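Local coordinates for protein Non-reducing end alpha-L-arabinofuranosidase BoGH43B (PDB 5JOZ) that removes terminal non-reducing alpha-L-arabinofuranosyl residues from the branches of xyloglucan, converting 'S' units to 'X' units during breakdown of this polysaccharide, at residues F271-T276 with G289-T294; I414-K419 with G461-R466. All coordinates share one frame; numbering follows the deposited sequence.

Contact 1 of 2, residues F271-T276 with G289-T294; sequences FLAPVT and GVVQET
With CG1 anti to the backbone N (chi1 170°) and CG2 anti to the carbonyl carbon, V291 spreads its two methyls along strand 269-277, one to each of two residues two apart on the strand. CG1 meets the CB of F271 at 4.2 Å, while CG2 lies 4.1 Å from the CB of A273. Toward the F271 ring itself, CG1 of V291 stands obliquely. The CB atoms of F271 and A273 both face the loop, whereas that of L272, between them, faces away. Around this small patch, F233 packs edge-to-face with F271, and I236 of strand 234-243 touches both F271 and V291. The backbone of the loop is held from elsewhere: V291 N donates to the side-chain oxygen OD1 of N225, and N7 ND2 bonds to the carbonyls of both L272 and Q292, bridging the two segments. V291 sets the loop against the third strand of a four-stranded blade of the family 43 beta-propeller. Between the segments themselves no hydrogen bond forms, so their direct contact is purely apolar, three buried side chains meeting at ordinary van der Waals separations.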
ATOM      1  N   PHE A 271      -2.193   8.326  -8.108  1.00 22.32           N
ATOM      2  CA  PHE A 271      -2.397   9.074  -9.336  1.00 22.41           C
ATOM      3  C   PHE A 271      -1.778  10.464  -9.204  1.00 23.04           C
ATOM      4  O   PHE A 271      -1.487  10.932  -8.096  1.00 19.27           O
ATOM      5  CB  PHE A 271      -3.897   9.198  -9.625  1.00 22.64           C
ATOM      6  CG  PHE A 271      -4.571   7.883  -9.929  1.00 23.68           C
ATOM      7  CD1 PHE A 271      -4.895   6.999  -8.911  1.00 25.03           C
ATOM      8  CD2 PHE A 271      -4.870   7.528 -11.241  1.00 26.00           C
ATOM      9  CE1 PHE A 271      -5.504   5.783  -9.188  1.00 24.93           C
ATOM     10  CE2 PHE A 271      -5.477   6.319 -11.531  1.00 25.75           C
ATOM     11  CZ  PHE A 271      -5.801   5.442 -10.501  1.00 25.95           C
ATOM     12  N   LEU A 272      -1.599  11.116 -10.350  1.00 22.89           N
ATOM     13  CA  LEU A 272      -0.991  12.447 -10.444  1.00 25.55           C
ATOM     14  C   LEU A 272      -1.861  13.319 -11.333  1.00 26.69           C
ATOM     15  O   LEU A 272      -2.235  12.894 -12.432  1.00 26.92           O
ATOM     16  CB  LEU A 272       0.408  12.333 -11.055  1.00 26.81           C
ATOM     17  CG  LEU A 272       1.256  13.606 -11.181  1.00 27.32           C
ATOM     18  CD1 LEU A 272       1.521  14.217  -9.805  1.00 24.52           C
ATOM     19  CD2 LEU A 272       2.567  13.265 -11.862  1.00 24.71           C
ATOM     20  N   ALA A 273      -2.195  14.524 -10.871  1.00 25.48           N
ATOM     21  CA  ALA A 273      -2.964  15.460 -11.692  1.00 26.63           C
ATOM     22  C   ALA A 273      -2.510  16.913 -11.502  1.00 26.37           C
ATOM     23  O   ALA A 273      -2.172  17.307 -10.390  1.00 24.24           O
ATOM     24  CB  ALA A 273      -4.449  15.317 -11.392  1.00 26.27           C
ATOM     25  N   PRO A 274      -2.507  17.711 -12.589  1.00 27.15           N
ATOM     26  CA  PRO A 274      -2.173  19.116 -12.479  1.00 26.71           C
ATOM     27  C   PRO A 274      -3.326  19.892 -11.848  1.00 27.06           C
ATOM     28  O   PRO A 274      -4.487  19.615 -12.135  1.00 28.18           O
ATOM     29  CB  PRO A 274      -1.968  19.538 -13.935  1.00 28.72           C
ATOM     30  CG  PRO A 274      -2.910  18.668 -14.702  1.00 28.48           C
ATOM     31  CD  PRO A 274      -3.003  17.377 -13.943  1.00 30.64           C
ATOM     32  N   VAL A 275      -2.978  20.835 -10.977  1.00 29.26           N
ATOM     33  CA  VAL A 275      -3.934  21.662 -10.252  1.00 26.98           C
ATOM     34  C   VAL A 275      -3.791  23.092 -10.758  1.00 24.49           C
ATOM     35  O   VAL A 275      -2.693  23.629 -10.808  1.00 29.03           O
ATOM     36  CB  VAL A 275      -3.647  21.614  -8.733  1.00 26.98           C
ATOM     37  CG1 VAL A 275      -4.553  22.572  -7.960  1.00 25.37           C
ATOM     38  CG2 VAL A 275      -3.806  20.194  -8.224  1.00 27.99           C
ATOM     39  N   THR A 276      -4.908  23.704 -11.118  1.00 27.77           N
ATOM     40  CA  THR A 276      -4.931  25.077 -11.620  1.00 28.79           C
ATOM     41  C   THR A 276      -5.701  25.969 -10.660  1.00 23.88           C
ATOM     42  O   THR A 276      -6.764  25.597 -10.219  1.00 23.85           O
ATOM     43  CB  THR A 276      -5.623  25.099 -12.977  1.00 29.23           C
ATOM     44  OG1 THR A 276      -5.050  24.067 -13.786  1.00 30.91           O
ATOM     45  CG2 THR A 276      -5.458  26.467 -13.657  1.00 31.00           C
ATOM     46  N   GLY A 289     -12.737  18.609 -12.780  1.00 34.15           N
ATOM     47  CA  GLY A 289     -12.202  17.863 -11.642  1.00 31.86           C
ATOM     48  C   GLY A 289     -11.831  16.419 -11.927  1.00 29.74           C
ATOM     49  O   GLY A 289     -11.478  15.703 -10.997  1.00 29.85           O
ATOM     50  N   VAL A 290     -11.881  15.991 -13.192  1.00 25.13           N
ATOM     51  CA  VAL A 290     -11.706  14.581 -13.549  1.00 27.02           C
ATOM     52  C   VAL A 290     -10.236  14.258 -13.759  1.00 26.02           C
ATOM     53  O   VAL A 290      -9.558  14.894 -14.573  1.00 25.98           O
ATOM     54  CB  VAL A 290     -12.510  14.204 -14.823  1.00 34.68           C
ATOM     55  CG1 VAL A 290     -12.247  12.750 -15.238  1.00 35.69           C
ATOM     56  CG2 VAL A 290     -14.000  14.425 -14.583  1.00 31.27           C
ATOM     57  N   VAL A 291      -9.754  13.263 -13.018  1.00 25.46           N
ATOM     58  CA  VAL A 291      -8.362  12.792 -13.137  1.00 28.07           C
ATOM     59  C   VAL A 291      -8.291  11.898 -14.384  1.00 26.92           C
ATOM     60  O   VAL A 291      -9.001  10.893 -14.469  1.00 24.09           O
ATOM     61  CB  VAL A 291      -7.898  12.066 -11.845  1.00 24.79           C
ATOM     62  CG1 VAL A 291      -6.556  11.362 -12.035  1.00 26.81           C
ATOM     63  CG2 VAL A 291      -7.804  13.073 -10.704  1.00 26.83           C
ATOM     64  N   GLN A 292      -7.449  12.301 -15.336  1.00 27.05           N
ATOM     65  CA  GLN A 292      -7.409  11.729 -16.696  1.00 31.98           C
ATOM     66  C   GLN A 292      -6.319  10.665 -16.822  1.00 27.33           C
ATOM     67  O   GLN A 292      -5.422  10.580 -15.979  1.00 30.02           O
ATOM     68  CB  GLN A 292      -7.143  12.835 -17.750  1.00 31.99           C
ATOM     69  CG  GLN A 292      -8.148  13.993 -17.794  1.00 38.52           C
ATOM     70  CD  GLN A 292      -9.573  13.602 -18.207  1.00 46.29           C
ATOM     71  OE1 GLN A 292     -10.543  14.229 -17.779  1.00 49.30           O
ATOM     72  NE2 GLN A 292      -9.704  12.573 -19.039  1.00 53.99           N
ATOM     73  N   GLU A 293      -6.394   9.900 -17.905  1.00 23.31           N
ATOM     74  CA  GLU A 293      -5.490   8.784 -18.180  1.00 27.05           C
ATOM     75  C   GLU A 293      -4.086   9.239 -18.474  1.00 28.95           C
ATOM     76  O   GLU A 293      -3.131   8.618 -18.012  1.00 30.45           O
ATOM     77  CB  GLU A 293      -5.995   7.932 -19.354  1.00 23.88           C
ATOM     78  N   THR A 294      -3.955  10.302 -19.263  1.00 31.38           N
ATOM     79  CA  THR A 294      -2.643  10.860 -19.585  1.00 31.26           C
ATOM     80  C   THR A 294      -2.676  12.381 -19.421  1.00 30.66           C
ATOM     81  O   THR A 294      -3.743  12.999 -19.415  1.00 33.49           O
ATOM     82  CB  THR A 294      -2.165  10.471 -21.016  1.00 35.26           C
ATOM     83  OG1 THR A 294      -2.853  11.246 -21.993  1.00 37.99           O
ATOM     84  CG2 THR A 294      -2.411   8.998 -21.329  1.00 36.57           C
TER

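Contact 2 of 2, residues I414-K419 with G461-R466; sequences IRKTLK and GTASTR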
ATOM      1  N   ILE A 414      -3.448 -26.637  -6.045  1.00 35.20           N
ATOM      2  CA  ILE A 414      -4.132 -25.332  -6.045  1.00 34.64           C
ATOM      3  C   ILE A 414      -5.313 -25.480  -5.101  1.00 32.41           C
ATOM      4  O   ILE A 414      -6.116 -26.384  -5.260  1.00 29.28           O
ATOM      5  CB  ILE A 414      -4.572 -24.819  -7.458  1.00 37.07           C
ATOM      6  CG1 ILE A 414      -5.287 -23.463  -7.358  1.00 35.20           C
ATOM      7  CG2 ILE A 414      -5.491 -25.791  -8.195  1.00 36.83           C
ATOM      8  CD1 ILE A 414      -4.486 -22.379  -6.669  1.00 34.67           C
ATOM      9  N   ARG A 415      -5.388 -24.617  -4.092  1.00 36.30           N
ATOM     10  CA  ARG A 415      -6.437 -24.692  -3.092  1.00 37.03           C
ATOM     11  C   ARG A 415      -7.033 -23.309  -2.885  1.00 36.20           C
ATOM     12  O   ARG A 415      -6.336 -22.376  -2.489  1.00 36.16           O
ATOM     13  CB  ARG A 415      -5.881 -25.241  -1.783  1.00 37.88           C
ATOM     14  CG  ARG A 415      -6.941 -25.568  -0.733  1.00 34.94           C
ATOM     15  CD  ARG A 415      -6.277 -26.025   0.557  1.00 34.43           C
ATOM     16  NE  ARG A 415      -5.429 -24.968   1.112  1.00 35.69           N
ATOM     17  CZ  ARG A 415      -4.497 -25.132   2.054  1.00 33.67           C
ATOM     18  NH1 ARG A 415      -4.241 -26.328   2.589  1.00 32.44           N
ATOM     19  NH2 ARG A 415      -3.799 -24.078   2.453  1.00 33.61           N
ATOM     20  N   LYS A 416      -8.335 -23.205  -3.129  1.00 35.91           N
ATOM     21  CA  LYS A 416      -9.036 -21.935  -3.135  1.00 34.42           C
ATOM     22  C   LYS A 416      -9.810 -21.771  -1.830  1.00 32.99           C
ATOM     23  O   LYS A 416     -10.706 -22.547  -1.548  1.00 33.62           O
ATOM     24  CB  LYS A 416      -9.977 -21.874  -4.343  1.00 35.71           C
ATOM     25  CG  LYS A 416      -9.318 -22.252  -5.667  1.00 34.74           C
ATOM     26  CD  LYS A 416     -10.303 -22.226  -6.820  1.00 36.60           C
ATOM     27  CE  LYS A 416      -9.774 -23.005  -8.015  1.00 43.15           C
ATOM     28  NZ  LYS A 416     -10.781 -23.120  -9.110  1.00 49.64           N
ATOM     29  N   THR A 417      -9.439 -20.761  -1.042  1.00 35.37           N
ATOM     30  CA  THR A 417     -10.102 -20.423   0.212  1.00 32.72           C
ATOM     31  C   THR A 417     -10.857 -19.111   0.039  1.00 36.73           C
ATOM     32  O   THR A 417     -10.257 -18.115  -0.359  1.00 37.50           O
ATOM     33  CB  THR A 417      -9.068 -20.250   1.335  1.00 32.37           C
ATOM     34  OG1 THR A 417      -8.446 -21.510   1.603  1.00 29.78           O
ATOM     35  CG2 THR A 417      -9.709 -19.716   2.620  1.00 31.54           C
ATOM     36  N   LEU A 418     -12.158 -19.123   0.342  1.00 37.14           N
ATOM     37  CA  LEU A 418     -13.027 -17.944   0.229  1.00 37.58           C
ATOM     38  C   LEU A 418     -14.026 -17.938   1.361  1.00 40.50           C
ATOM     39  O   LEU A 418     -14.572 -18.987   1.717  1.00 39.49           O
ATOM     40  CB  LEU A 418     -13.796 -17.942  -1.091  1.00 39.79           C
ATOM     41  CG  LEU A 418     -12.981 -17.861  -2.385  1.00 39.72           C
ATOM     42  CD1 LEU A 418     -13.872 -18.136  -3.591  1.00 42.28           C
ATOM     43  CD2 LEU A 418     -12.300 -16.511  -2.514  1.00 37.29           C
ATOM     44  N   LYS A 419     -14.269 -16.756   1.923  1.00 42.01           N
ATOM     45  CA  LYS A 419     -15.111 -16.618   3.113  1.00 47.97           C
ATOM     46  C   LYS A 419     -14.674 -17.588   4.223  1.00 43.93           C
ATOM     47  O   LYS A 419     -15.507 -18.164   4.930  1.00 39.18           O
ATOM     48  CB  LYS A 419     -16.595 -16.802   2.750  1.00 52.91           C
ATOM     49  CG  LYS A 419     -17.142 -15.742   1.799  1.00 58.34           C
ATOM     50  CD  LYS A 419     -17.134 -14.351   2.437  1.00 74.63           C
ATOM     51  CE  LYS A 419     -18.419 -13.566   2.182  1.00 76.51           C
ATOM     52  NZ  LYS A 419     -18.581 -13.181   0.755  1.00 73.03           N
ATOM     53  N   GLY A 461      -5.058 -25.366 -12.705  1.00 40.20           N
ATOM     54  CA  GLY A 461      -6.353 -24.749 -12.401  1.00 39.01           C
ATOM     55  C   GLY A 461      -6.358 -23.238 -12.596  1.00 39.29           C
ATOM     56  O   GLY A 461      -5.314 -22.625 -12.834  1.00 34.13           O
ATOM     57  N   THR A 462      -7.551 -22.657 -12.504  1.00 39.80           N
ATOM     58  CA  THR A 462      -7.770 -21.216 -12.655  1.00 38.90           C
ATOM     59  C   THR A 462      -8.622 -20.700 -11.516  1.00 37.71           C
ATOM     60  O   THR A 462      -9.299 -21.481 -10.836  1.00 38.49           O
ATOM     61  CB  THR A 462      -8.539 -20.869 -13.950  1.00 38.95           C
ATOM     62  OG1 THR A 462      -9.754 -21.625 -13.992  1.00 36.18           O
ATOM     63  CG2 THR A 462      -7.704 -21.163 -15.174  1.00 38.74           C
ATOM     64  N   ALA A 463      -8.598 -19.382 -11.328  1.00 33.13           N
ATOM     65  CA  ALA A 463      -9.475 -18.721 -10.359  1.00 35.15           C
ATOM     66  C   ALA A 463      -9.764 -17.282 -10.792  1.00 33.53           C
ATOM     67  O   ALA A 463      -8.995 -16.690 -11.554  1.00 34.35           O
ATOM     68  CB  ALA A 463      -8.848 -18.753  -8.972  1.00 38.15           C
ATOM     69  N   SER A 464     -10.878 -16.736 -10.314  1.00 31.49           N
ATOM     70  CA  SER A 464     -11.291 -15.377 -10.677  1.00 33.49           C
ATOM     71  C   SER A 464     -10.584 -14.309  -9.833  1.00 32.01           C
ATOM     72  O   SER A 464     -10.401 -14.466  -8.622  1.00 33.95           O
ATOM     73  CB  SER A 464     -12.811 -15.216 -10.525  1.00 32.25           C
ATOM     74  OG  SER A 464     -13.198 -15.254  -9.162  1.00 29.12           O
ATOM     75  N   THR A 465     -10.212 -13.215 -10.482  1.00 30.55           N
ATOM     76  CA  THR A 465      -9.760 -12.012  -9.788  1.00 31.67           C
ATOM     77  C   THR A 465     -10.923 -11.350  -9.032  1.00 35.43           C
ATOM     78  O   THR A 465     -10.726 -10.722  -7.984  1.00 34.16           O
ATOM     79  CB  THR A 465      -9.151 -10.997 -10.763  1.00 29.75           C
ATOM     80  OG1 THR A 465     -10.108 -10.670 -11.774  1.00 30.18           O
ATOM     81  CG2 THR A 465      -7.891 -11.550 -11.411  1.00 27.97           C
ATOM     82  N   ARG A 466     -12.130 -11.514  -9.572  1.00 37.25           N
ATOM     83  CA  ARG A 466     -13.369 -11.030  -8.955  1.00 40.23           C
ATOM     84  C   ARG A 466     -13.592 -11.531  -7.522  1.00 38.53           C
ATOM     85  O   ARG A 466     -14.005 -10.759  -6.650  1.00 33.70           O
ATOM     86  CB  ARG A 466     -14.545 -11.456  -9.833  1.00 47.87           C
ATOM     87  CG  ARG A 466     -15.905 -10.884  -9.470  1.00 52.38           C
ATOM     88  CD  ARG A 466     -16.989 -11.636 -10.221  1.00 61.27           C
ATOM     89  NE  ARG A 466     -17.021 -13.038  -9.810  1.00 72.86           N
ATOM     90  CZ  ARG A 466     -17.822 -13.969 -10.319  1.00 66.77           C
ATOM     91  NH1 ARG A 466     -18.704 -13.672 -11.272  1.00 56.35           N
ATOM     92  NH2 ARG A 466     -17.742 -15.213  -9.855  1.00 70.46           N
TER
HETATM   93  O   HOH W   1      -9.231 -24.966 -10.959  1.00 35.11           O
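A lysine reaching across to a backbone carbonyl, beside a small apolar patch, joins strands of two different beta-sheets in the C-terminal concanavalin A-like domain. Strands 414-418 and 461-464 run in nearly the same direction, 21° apart, with their axes 8.4 Å from each other. K416 spans the separation. Its CG stands beside the backbone N (chi1 -49°) and the chain beyond is extended, which carries NZ to 2.8 Å from the O of T462. The ammonium meets this oxygen almost head-on, the C=O...N angle being 175°. A water takes a second hydrogen bond from K416 NZ at 3.0 Å and another from the backbone N of T462 at 3.2 Å, so the lysine grips both backbone polar groups of T462, one directly and one through solvent. D424 makes a long, weak ion pair with the same NZ. Nearer the backbone, K416 CD lies 4.3 Å from A463 CB, and I414 CG2 sits 4.4 Å from G461 CA. A methionine in place of K416 would probably leave the T462 carbonyl and the bridging water without their charged donor. I414 and A463 also both touch F449 of strand 446-453, as in a beta-sandwich whose two antiparallel sheets face each other across an apolar interior.

How the contacts relate
The two contacts share no strand and lie in different domains: contact 1 in the family 43 catalytic propeller, contact 2 in the concanavalin A-like domain, with centres 35 Å apart and nearest atoms about 17 Å apart. Contact 1 is buried throughout and joins a strand to a loop; contact 2 is partly buried and joins strands of two sheets. In contact 1 the F271 side chain lies about 11 Å from that of D16, the inferred proton acceptor, whereas contact 2 lies away from the annotated sites. Their chemistry differs too. The segments of the first meet directly through apolar side chains alone; the second adds a charged donor, a carbonyl and a water to its apolar patch.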